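Local atomic coordinates of superoxide dismutase [Cu-Zn] (Bacteroidetes bacterium GWA2_30_7, PDB entry 7B4O), a protein that catalyses the dismutation of superoxide to oxygen and hydrogen peroxide as a copper-zinc enzyme, captured here with zinc alone at its metal sites. Residues G23-T28 and R121-H126; A38-L43 and H48-H53; I110-E113 and S117-G120. All blocks are in the same frame, centred on the assembly; numbering follows the deposited sequence.

Interaction 1: G23-T28 and R121-H126; sequences GVITFT and RSMIVH. With ZN (zinc ion), chain E.
The first torsion of Met123 (chi1 -72°) sets its CG against the end of Ile25, while bends at chi2 (-61°) and chi3 carry the sulfur to Phe27 and leave CE near the same Ile25 methyl. Ile25 has CG1 anti to its carbonyl carbon, and the methyl at the end of that branch does the touching: Ile25 CD1 lies 3.8 Å from Met123 CG and 4.0 Å from Met123 CB, with Met123 CE at 4.2 Å from the same methyl. The sulfur takes a different approach. Met123 SD sits 3.9 Å from Phe27 CZ and 5.3 Å from the ring centroid, in a direction 86° off the ring normal, so this is a Met-aromatic contact made at the ring edge rather than over a face; the sulfur probably meets the weakly positive C-H rim. The CA atoms of Ile25 and Met123 are 8.6 Å apart, too far for strand pairing, and in the order of the sheet strands 143-151 and 8-15 come between 22-30 and 122-126. The contact therefore spans the interior of the Greek key beta-barrel of Cu,Zn superoxide dismutases, where Met123 also packs on Phe50 and Ile52 of strand 46-53 and on Cys11 of strand 8-15. Ile124, next along the strand, points away from 23-28, and its CG2 lies 3.6 Å above the plane of the His126 ring, offset toward the rim. His126 NE2 binds the zinc ion at 1.9 Å, and its other ring nitrogen, ND1, is hydrogen-bonded to Gly141 O, which helps to fix the turn of the imidazole. His51 and His53 bind the same metal from strand 46-53.

Interaction 2: A38-L43 and H48-H53; sequences ADLNGL and HGFHIH. With ZN (zinc ion), chain E.
Ala38 CA lies 9.8 Å from Phe50 CA and Leu43 CA lies 8.4 Å from His48 CA, separations too wide for backbone pairing, so side chains alone bridge the two segments across the Greek key barrel. The Leu43 and His48 side chains run in opposite senses alongside each other, and the CD2 methyl of Leu43 lands over the middle of the imidazole, 3.7 Å from the centroid of the His48 ring and only 5° off its normal: a face-on CH-pi contact. Deeper in, the Phe50 ring, swung out with CG anti to its backbone N (chi1 -175°), carries CZ to 3.7 Å from Ala38 CB. Leu40 CD1 stands farther off, 4.4 Å from Phe50 CE1, and both aliphatic groups approach the ring obliquely. Met123 and Leu90 also pack on Phe50. Farther along the same strand, His51 ND1 and His53 NE2 bind the zinc ion at 2.1 Å and 2.0 Å. The remaining ring nitrogens have second-shell partners that help orient them: Asp130 OD2 for His51 and Gly67 O for His53. The polar rim of His48 is likewise taken up, ND1 by His126 O and NE2 by Ser44 O. With a leucine in place of His48, the carbonyls of His126 and Ser44 would probably lose these side-chain donors, and the Leu43 methyl its flat seat. Because both His48 nitrogens face carbonyl oxygens, which can only accept, the ring is likely to carry a proton on each, a buried positive charge probably steadied by two carbonyls at its rim, while the Leu43 methyl covers one face.

Interaction 3: I110-E113 and S117-G120; sequences IVFE and SIIG
Val111 O joins the two segments: it accepts a hydrogen bond from Ile118 N at 3.0 Å, with an N-H...O angle of 157° and the donor tilted 16° from the carbonyl plane. Ser117 CA reaches the same oxygen at 3.4 Å as a weaker CA-H...O contact. Beside this, Phe112 and Ile118 run alongside each other, and Ile118 CD1 meets the ring at its edge, 4.0 Å from Phe112 CE1. Ile119 CD1 comes to the ring obliquely, 4.1 Å from Phe112 CD1, while Ile118 CG2 touches Ile110 CB at 4.0 Å. An ST turn helps to shape the backbone that presents Ile118 and Ile119: Ser117 OG, anti to its own backbone N (chi1 178°), accepts from Ile119 N at 3.1 Å. Farther out, Ile110, Phe112 and Ile118 all pack on Phe27 of the barrel, and Ile119 packs on Gly120 of the second subunit, so this Greek key connection between strands 101-107 and 122-126 joins barrel core to dimer interface. Chemically, the Val111 carbonyl, the Ile118 and Ile119 amides and the Ser117 hydroxyl find partners within the loop itself, consistent with its keeping a defined shape without regular strand pairing.

All three contacts belong to one Greek key barrel. Interactions 1 and 2 have centres about 7 Å apart and share neighbouring strands: 22-30 lies beside 33-41, and 122-126 beside 46-53. Each supplies ligands to the same zinc, through strands that also turn Met123 and Phe50 inward, serving core and metal site. Interaction 3 lies in the loop before strand 122-126, its centre about 12 Å from interaction 1 and 18 Å from interaction 2; Phe27 and Ile52 nevertheless touch its isoleucines. Along the chain, interactions 2 and 3 follow one another, both enclosed by the span that interaction 1 closes. A continuous apolar core thus runs from the metal-bearing strands to the loop at the subunit interface.

Interaction 1: G23-T28 and R121-H126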
loop_
_atom_site.group_PDB
_atom_site.type_symbol
_atom_site.label_atom_id
_atom_site.label_comp_id
_atom_site.label_asym_id
_atom_site.label_seq_id
_atom_site.Cartn_x
_atom_site.Cartn_y
_atom_site.Cartn_z
ATOM N N GLY A 23 7.481 10.238 2.808
ATOM C CA GLY A 23 6.461 10.961 3.568
ATOM C C GLY A 23 5.215 10.149 3.773
ATOM O O GLY A 23 5.181 8.949 3.404
ATOM N N VAL A 24 4.232 10.805 4.356
ATOM C CA VAL A 24 2.944 10.169 4.729
ATOM C C VAL A 24 1.817 11.060 4.225
ATOM O O VAL A 24 1.874 12.299 4.406
ATOM C CB VAL A 24 2.843 9.918 6.245
ATOM C CG1 VAL A 24 1.528 9.247 6.608
ATOM C CG2 VAL A 24 4.024 9.116 6.769
ATOM N N ILE A 25 0.822 10.413 3.636
ATOM C CA ILE A 25 -0.426 11.066 3.177
ATOM C C ILE A 25 -1.586 10.386 3.899
ATOM O O ILE A 25 -1.619 9.155 3.925
ATOM C CB ILE A 25 -0.562 10.973 1.648
ATOM C CG1 ILE A 25 0.677 11.530 0.946
ATOM C CG2 ILE A 25 -1.839 11.666 1.194
ATOM C CD1 ILE A 25 1.013 10.808 -0.309
ATOM N N THR A 26 -2.472 11.174 4.483
ATOM C CA THR A 26 -3.704 10.650 5.105
ATOM C C THR A 26 -4.912 11.238 4.391
ATOM O O THR A 26 -4.866 12.390 3.922
ATOM C CB THR A 26 -3.749 10.909 6.609
ATOM O OG1 THR A 26 -3.872 12.313 6.812
ATOM C CG2 THR A 26 -2.540 10.341 7.314
ATOM N N PHE A 27 -5.960 10.432 4.351
ATOM C CA PHE A 27 -7.274 10.780 3.782
ATOM C C PHE A 27 -8.285 10.533 4.891
ATOM O O PHE A 27 -8.381 9.385 5.327
ATOM C CB PHE A 27 -7.565 9.917 2.555
ATOM C CG PHE A 27 -6.511 9.958 1.481
ATOM C CD1 PHE A 27 -5.418 9.107 1.512
ATOM C CD2 PHE A 27 -6.643 10.821 0.405
ATOM C CE1 PHE A 27 -4.459 9.157 0.513
ATOM C CE2 PHE A 27 -5.702 10.841 -0.610
ATOM C CZ PHE A 27 -4.614 10.007 -0.562
ATOM N N THR A 28 -9.013 11.560 5.320
ATOM C CA THR A 28 -9.972 11.432 6.443
ATOM C C THR A 28 -11.339 11.934 5.973
ATOM O O THR A 28 -11.403 13.064 5.460
ATOM C CB THR A 28 -9.445 12.159 7.684
ATOM O OG1 THR A 28 -8.126 11.668 7.947
ATOM C CG2 THR A 28 -10.327 11.943 8.892
ATOM N N ARG A 121 -5.136 1.739 -4.461
ATOM C CA ARG A 121 -4.531 2.491 -5.578
ATOM C C ARG A 121 -3.187 3.037 -5.088
ATOM O O ARG A 121 -2.842 2.834 -3.909
ATOM C CB ARG A 121 -5.476 3.594 -6.067
ATOM C CG ARG A 121 -6.876 3.102 -6.403
ATOM C CD ARG A 121 -6.900 2.128 -7.551
ATOM N NE ARG A 121 -8.227 1.549 -7.729
ATOM C CZ ARG A 121 -8.590 0.778 -8.745
ATOM N NH1 ARG A 121 -7.741 0.508 -9.719
ATOM N NH2 ARG A 121 -9.818 0.288 -8.781
ATOM N N SER A 122 -2.445 3.710 -5.946
ATOM C CA SER A 122 -1.132 4.279 -5.590
ATOM C C SER A 122 -1.198 5.800 -5.528
ATOM O O SER A 122 -1.959 6.419 -6.259
ATOM C CB SER A 122 -0.074 3.841 -6.552
ATOM O OG SER A 122 -0.473 4.096 -7.891
ATOM N N MET A 123 -0.337 6.376 -4.703
ATOM C CA MET A 123 0.054 7.792 -4.809
ATOM C C MET A 123 1.357 7.834 -5.592
ATOM O O MET A 123 2.269 7.026 -5.301
ATOM C CB MET A 123 0.232 8.445 -3.437
ATOM C CG MET A 123 -1.074 8.703 -2.686
ATOM S SD MET A 123 -2.162 9.834 -3.583
ATOM C CE MET A 123 -1.062 11.209 -3.897
ATOM N N ILE A 124 1.431 8.734 -6.557
ATOM C CA ILE A 124 2.671 9.047 -7.306
ATOM C C ILE A 124 2.948 10.529 -7.114
ATOM O O ILE A 124 2.057 11.347 -7.306
ATOM C CB ILE A 124 2.552 8.672 -8.792
ATOM C CG1 ILE A 124 2.457 7.163 -9.000
ATOM C CG2 ILE A 124 3.715 9.260 -9.576
ATOM C CD1 ILE A 124 3.748 6.400 -8.651
ATOM N N VAL A 125 4.187 10.844 -6.735
ATOM C CA VAL A 125 4.688 12.237 -6.740
ATOM C C VAL A 125 5.612 12.362 -7.944
ATOM O O VAL A 125 6.406 11.455 -8.196
ATOM C CB VAL A 125 5.364 12.614 -5.413
ATOM C CG1 VAL A 125 5.830 14.060 -5.429
ATOM C CG2 VAL A 125 4.441 12.341 -4.237
ATOM N N HIS A 126 5.468 13.450 -8.681
ATOM C CA HIS A 126 6.205 13.684 -9.941
ATOM C C HIS A 126 7.366 14.657 -9.742
ATOM O O HIS A 126 7.378 15.442 -8.792
ATOM C CB HIS A 126 5.246 14.168 -11.024
ATOM C CG HIS A 126 4.326 13.110 -11.533
ATOM N ND1 HIS A 126 4.697 12.247 -12.534
ATOM C CD2 HIS A 126 3.044 12.787 -11.201
ATOM C CE1 HIS A 126 3.685 11.420 -12.791
ATOM N NE2 HIS A 126 2.652 11.736 -11.997
HETATM ZN ZN ZN E . 0.803 11.164 -12.205
#

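Interaction 2: A38-L43 and H48-H53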
loop_
_atom_site.group_PDB
_atom_site.type_symbol
_atom_site.label_atom_id
_atom_site.label_comp_id
_atom_site.label_asym_id
_atom_site.label_seq_id
_atom_site.Cartn_x
_atom_site.Cartn_y
_atom_site.Cartn_z
ATOM N N ALA A 38 -0.861 15.804 3.383
ATOM C CA ALA A 38 0.415 15.233 2.915
ATOM C C ALA A 38 1.550 15.947 3.633
ATOM O O ALA A 38 1.539 17.185 3.720
ATOM C CB ALA A 38 0.550 15.354 1.428
ATOM N N ASP A 39 2.501 15.156 4.126
ATOM C CA ASP A 39 3.740 15.661 4.754
ATOM C C ASP A 39 4.892 14.871 4.155
ATOM O O ASP A 39 5.059 13.693 4.532
ATOM C CB ASP A 39 3.671 15.551 6.269
ATOM C CG ASP A 39 2.662 16.524 6.830
ATOM O OD1 ASP A 39 2.948 17.741 6.799
ATOM O OD2 ASP A 39 1.592 16.063 7.228
ATOM N N LEU A 40 5.617 15.492 3.224
ATOM C CA LEU A 40 6.709 14.827 2.474
ATOM C C LEU A 40 8.022 15.560 2.727
ATOM O O LEU A 40 8.019 16.739 3.127
ATOM C CB LEU A 40 6.399 14.839 0.973
ATOM C CG LEU A 40 4.981 14.459 0.555
ATOM C CD1 LEU A 40 4.882 14.439 -0.966
ATOM C CD2 LEU A 40 4.522 13.124 1.138
ATOM N N ASN A 41 9.117 14.858 2.481
ATOM C CA ASN A 41 10.484 15.418 2.573
ATOM C C ASN A 41 11.315 14.916 1.394
ATOM O O ASN A 41 10.917 13.950 0.723
ATOM C CB ASN A 41 11.131 15.033 3.902
ATOM C CG ASN A 41 10.396 15.600 5.098
ATOM O OD1 ASN A 41 10.528 16.779 5.408
ATOM N ND2 ASN A 41 9.586 14.779 5.748
ATOM N N GLY A 42 12.450 15.566 1.162
ATOM C CA GLY A 42 13.433 15.130 0.157
ATOM C C GLY A 42 13.073 15.573 -1.248
ATOM O O GLY A 42 13.705 15.067 -2.191
ATOM N N LEU A 43 12.115 16.494 -1.399
ATOM C CA LEU A 43 11.689 17.003 -2.726
ATOM C C LEU A 43 12.553 18.186 -3.158
ATOM O O LEU A 43 12.933 18.995 -2.320
ATOM C CB LEU A 43 10.224 17.430 -2.666
ATOM C CG LEU A 43 9.229 16.290 -2.776
ATOM C CD1 LEU A 43 7.880 16.734 -2.269
ATOM C CD2 LEU A 43 9.127 15.766 -4.200
ATOM N N HIS A 48 5.219 19.990 -7.482
ATOM C CA HIS A 48 5.310 18.580 -7.922
ATOM C C HIS A 48 3.914 18.014 -8.136
ATOM O O HIS A 48 3.099 18.085 -7.205
ATOM C CB HIS A 48 6.064 17.758 -6.877
ATOM C CG HIS A 48 7.485 18.163 -6.729
ATOM N ND1 HIS A 48 8.476 17.541 -7.425
ATOM C CD2 HIS A 48 8.070 19.117 -5.986
ATOM C CE1 HIS A 48 9.641 18.082 -7.114
ATOM N NE2 HIS A 48 9.423 19.047 -6.220
ATOM N N GLY A 49 3.674 17.449 -9.319
ATOM C CA GLY A 49 2.460 16.664 -9.569
ATOM C C GLY A 49 2.218 15.658 -8.465
ATOM O O GLY A 49 3.157 14.981 -8.021
ATOM N N PHE A 50 0.962 15.546 -8.058
ATOM C CA PHE A 50 0.537 14.794 -6.856
ATOM C C PHE A 50 -0.736 14.044 -7.240
ATOM O O PHE A 50 -1.801 14.683 -7.324
ATOM C CB PHE A 50 0.338 15.790 -5.708
ATOM C CG PHE A 50 0.016 15.192 -4.369
ATOM C CD1 PHE A 50 0.995 14.587 -3.594
ATOM C CD2 PHE A 50 -1.266 15.293 -3.851
ATOM C CE1 PHE A 50 0.683 14.059 -2.344
ATOM C CE2 PHE A 50 -1.580 14.782 -2.603
ATOM C CZ PHE A 50 -0.604 14.163 -1.855
ATOM N N HIS A 51 -0.631 12.753 -7.532
ATOM C CA HIS A 51 -1.722 12.009 -8.202
ATOM C C HIS A 51 -1.986 10.658 -7.567
ATOM O O HIS A 51 -1.047 10.004 -7.078
ATOM C CB HIS A 51 -1.382 11.743 -9.664
ATOM C CG HIS A 51 -1.060 12.950 -10.460
ATOM N ND1 HIS A 51 -0.101 12.904 -11.445
ATOM C CD2 HIS A 51 -1.540 14.213 -10.420
ATOM C CE1 HIS A 51 -0.023 14.092 -12.018
ATOM N NE2 HIS A 51 -0.889 14.921 -11.387
ATOM N N ILE A 52 -3.240 10.224 -7.668
ATOM C CA ILE A 52 -3.600 8.808 -7.436
ATOM C C ILE A 52 -3.505 8.112 -8.781
ATOM O O ILE A 52 -4.196 8.561 -9.758
ATOM C CB ILE A 52 -4.992 8.643 -6.811
ATOM C CG1 ILE A 52 -5.163 9.516 -5.568
ATOM C CG2 ILE A 52 -5.259 7.181 -6.526
ATOM C CD1 ILE A 52 -6.519 9.411 -4.927
ATOM N N HIS A 53 -2.673 7.084 -8.875
ATOM C CA HIS A 53 -2.531 6.264 -10.092
ATOM C C HIS A 53 -3.308 4.958 -9.914
ATOM O O HIS A 53 -3.699 4.624 -8.783
ATOM C CB HIS A 53 -1.058 6.089 -10.452
ATOM C CG HIS A 53 -0.435 7.284 -11.104
ATOM N ND1 HIS A 53 0.223 7.192 -12.303
ATOM C CD2 HIS A 53 -0.352 8.579 -10.738
ATOM C CE1 HIS A 53 0.686 8.383 -12.655
ATOM N NE2 HIS A 53 0.391 9.247 -11.698
HETATM ZN ZN ZN E . 0.803 11.164 -12.205
#

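Interaction 3: I110-E113 and S117-G120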
loop_
_atom_site.group_PDB
_atom_site.type_symbol
_atom_site.label_atom_id
_atom_site.label_comp_id
_atom_site.label_asym_id
_atom_site.label_seq_id
_atom_site.Cartn_x
_atom_site.Cartn_y
_atom_site.Cartn_z
ATOM N N ILE A 110 -13.012 11.916 -4.033
ATOM C CA ILE A 110 -12.386 10.636 -3.595
ATOM C C ILE A 110 -13.257 9.987 -2.504
ATOM O O ILE A 110 -13.797 10.702 -1.630
ATOM C CB ILE A 110 -10.907 10.833 -3.199
ATOM C CG1 ILE A 110 -10.715 11.771 -2.011
ATOM C CG2 ILE A 110 -10.098 11.296 -4.406
ATOM C CD1 ILE A 110 -9.259 12.148 -1.805
ATOM N N VAL A 111 -13.421 8.667 -2.589
ATOM C CA VAL A 111 -14.196 7.852 -1.606
ATOM C C VAL A 111 -13.395 6.595 -1.256
ATOM O O VAL A 111 -12.375 6.331 -1.929
ATOM C CB VAL A 111 -15.596 7.497 -2.140
ATOM C CG1 VAL A 111 -16.436 8.744 -2.388
ATOM C CG2 VAL A 111 -15.522 6.660 -3.401
ATOM N N PHE A 112 -13.848 5.845 -0.250
ATOM C CA PHE A 112 -13.149 4.649 0.284
ATOM C C PHE A 112 -13.927 3.362 -0.006
ATOM O O PHE A 112 -13.516 2.303 0.499
ATOM C CB PHE A 112 -12.921 4.783 1.790
ATOM C CG PHE A 112 -12.190 6.035 2.212
ATOM C CD1 PHE A 112 -11.068 6.478 1.528
ATOM C CD2 PHE A 112 -12.621 6.771 3.302
ATOM C CE1 PHE A 112 -10.414 7.637 1.917
ATOM C CE2 PHE A 112 -11.954 7.922 3.692
ATOM C CZ PHE A 112 -10.854 8.358 3.002
ATOM N N GLU A 113 -15.014 3.430 -0.773
ATOM C CA GLU A 113 -15.834 2.226 -1.082
ATOM C C GLU A 113 -16.383 2.350 -2.503
ATOM O O GLU A 113 -16.473 3.485 -2.985
ATOM C CB GLU A 113 -16.936 2.036 -0.039
ATOM C CG GLU A 113 -17.887 3.208 0.078
ATOM C CD GLU A 113 -19.134 2.904 0.897
ATOM O OE1 GLU A 113 -20.232 3.376 0.520
ATOM O OE2 GLU A 113 -19.006 2.176 1.903
ATOM N N SER A 117 -13.417 3.863 -5.298
ATOM C CA SER A 117 -12.618 3.717 -4.053
ATOM C C SER A 117 -11.144 3.895 -4.390
ATOM O O SER A 117 -10.663 3.267 -5.340
ATOM C CB SER A 117 -12.812 2.417 -3.325
ATOM O OG SER A 117 -11.958 2.374 -2.185
ATOM N N ILE A 118 -10.442 4.682 -3.582
ATOM C CA ILE A 118 -8.976 4.895 -3.741
ATOM C C ILE A 118 -8.206 3.829 -2.974
ATOM O O ILE A 118 -6.963 3.809 -3.093
ATOM C CB ILE A 118 -8.572 6.314 -3.318
ATOM C CG1 ILE A 118 -8.772 6.548 -1.817
ATOM C CG2 ILE A 118 -9.297 7.332 -4.185
ATOM C CD1 ILE A 118 -8.112 7.799 -1.320
ATOM N N ILE A 119 -8.872 2.969 -2.214
ATOM C CA ILE A 119 -8.156 1.934 -1.415
ATOM C C ILE A 119 -7.474 0.962 -2.378
ATOM O O ILE A 119 -8.124 0.429 -3.284
ATOM C CB ILE A 119 -9.107 1.203 -0.452
ATOM C CG1 ILE A 119 -9.786 2.155 0.533
ATOM C CG2 ILE A 119 -8.371 0.084 0.257
ATOM C CD1 ILE A 119 -8.867 2.974 1.385
ATOM N N GLY A 120 -6.181 0.730 -2.166
ATOM C CA GLY A 120 -5.374 -0.195 -2.982
ATOM C C GLY A 120 -4.867 0.454 -4.257
ATOM O O GLY A 120 -4.208 -0.242 -5.044
#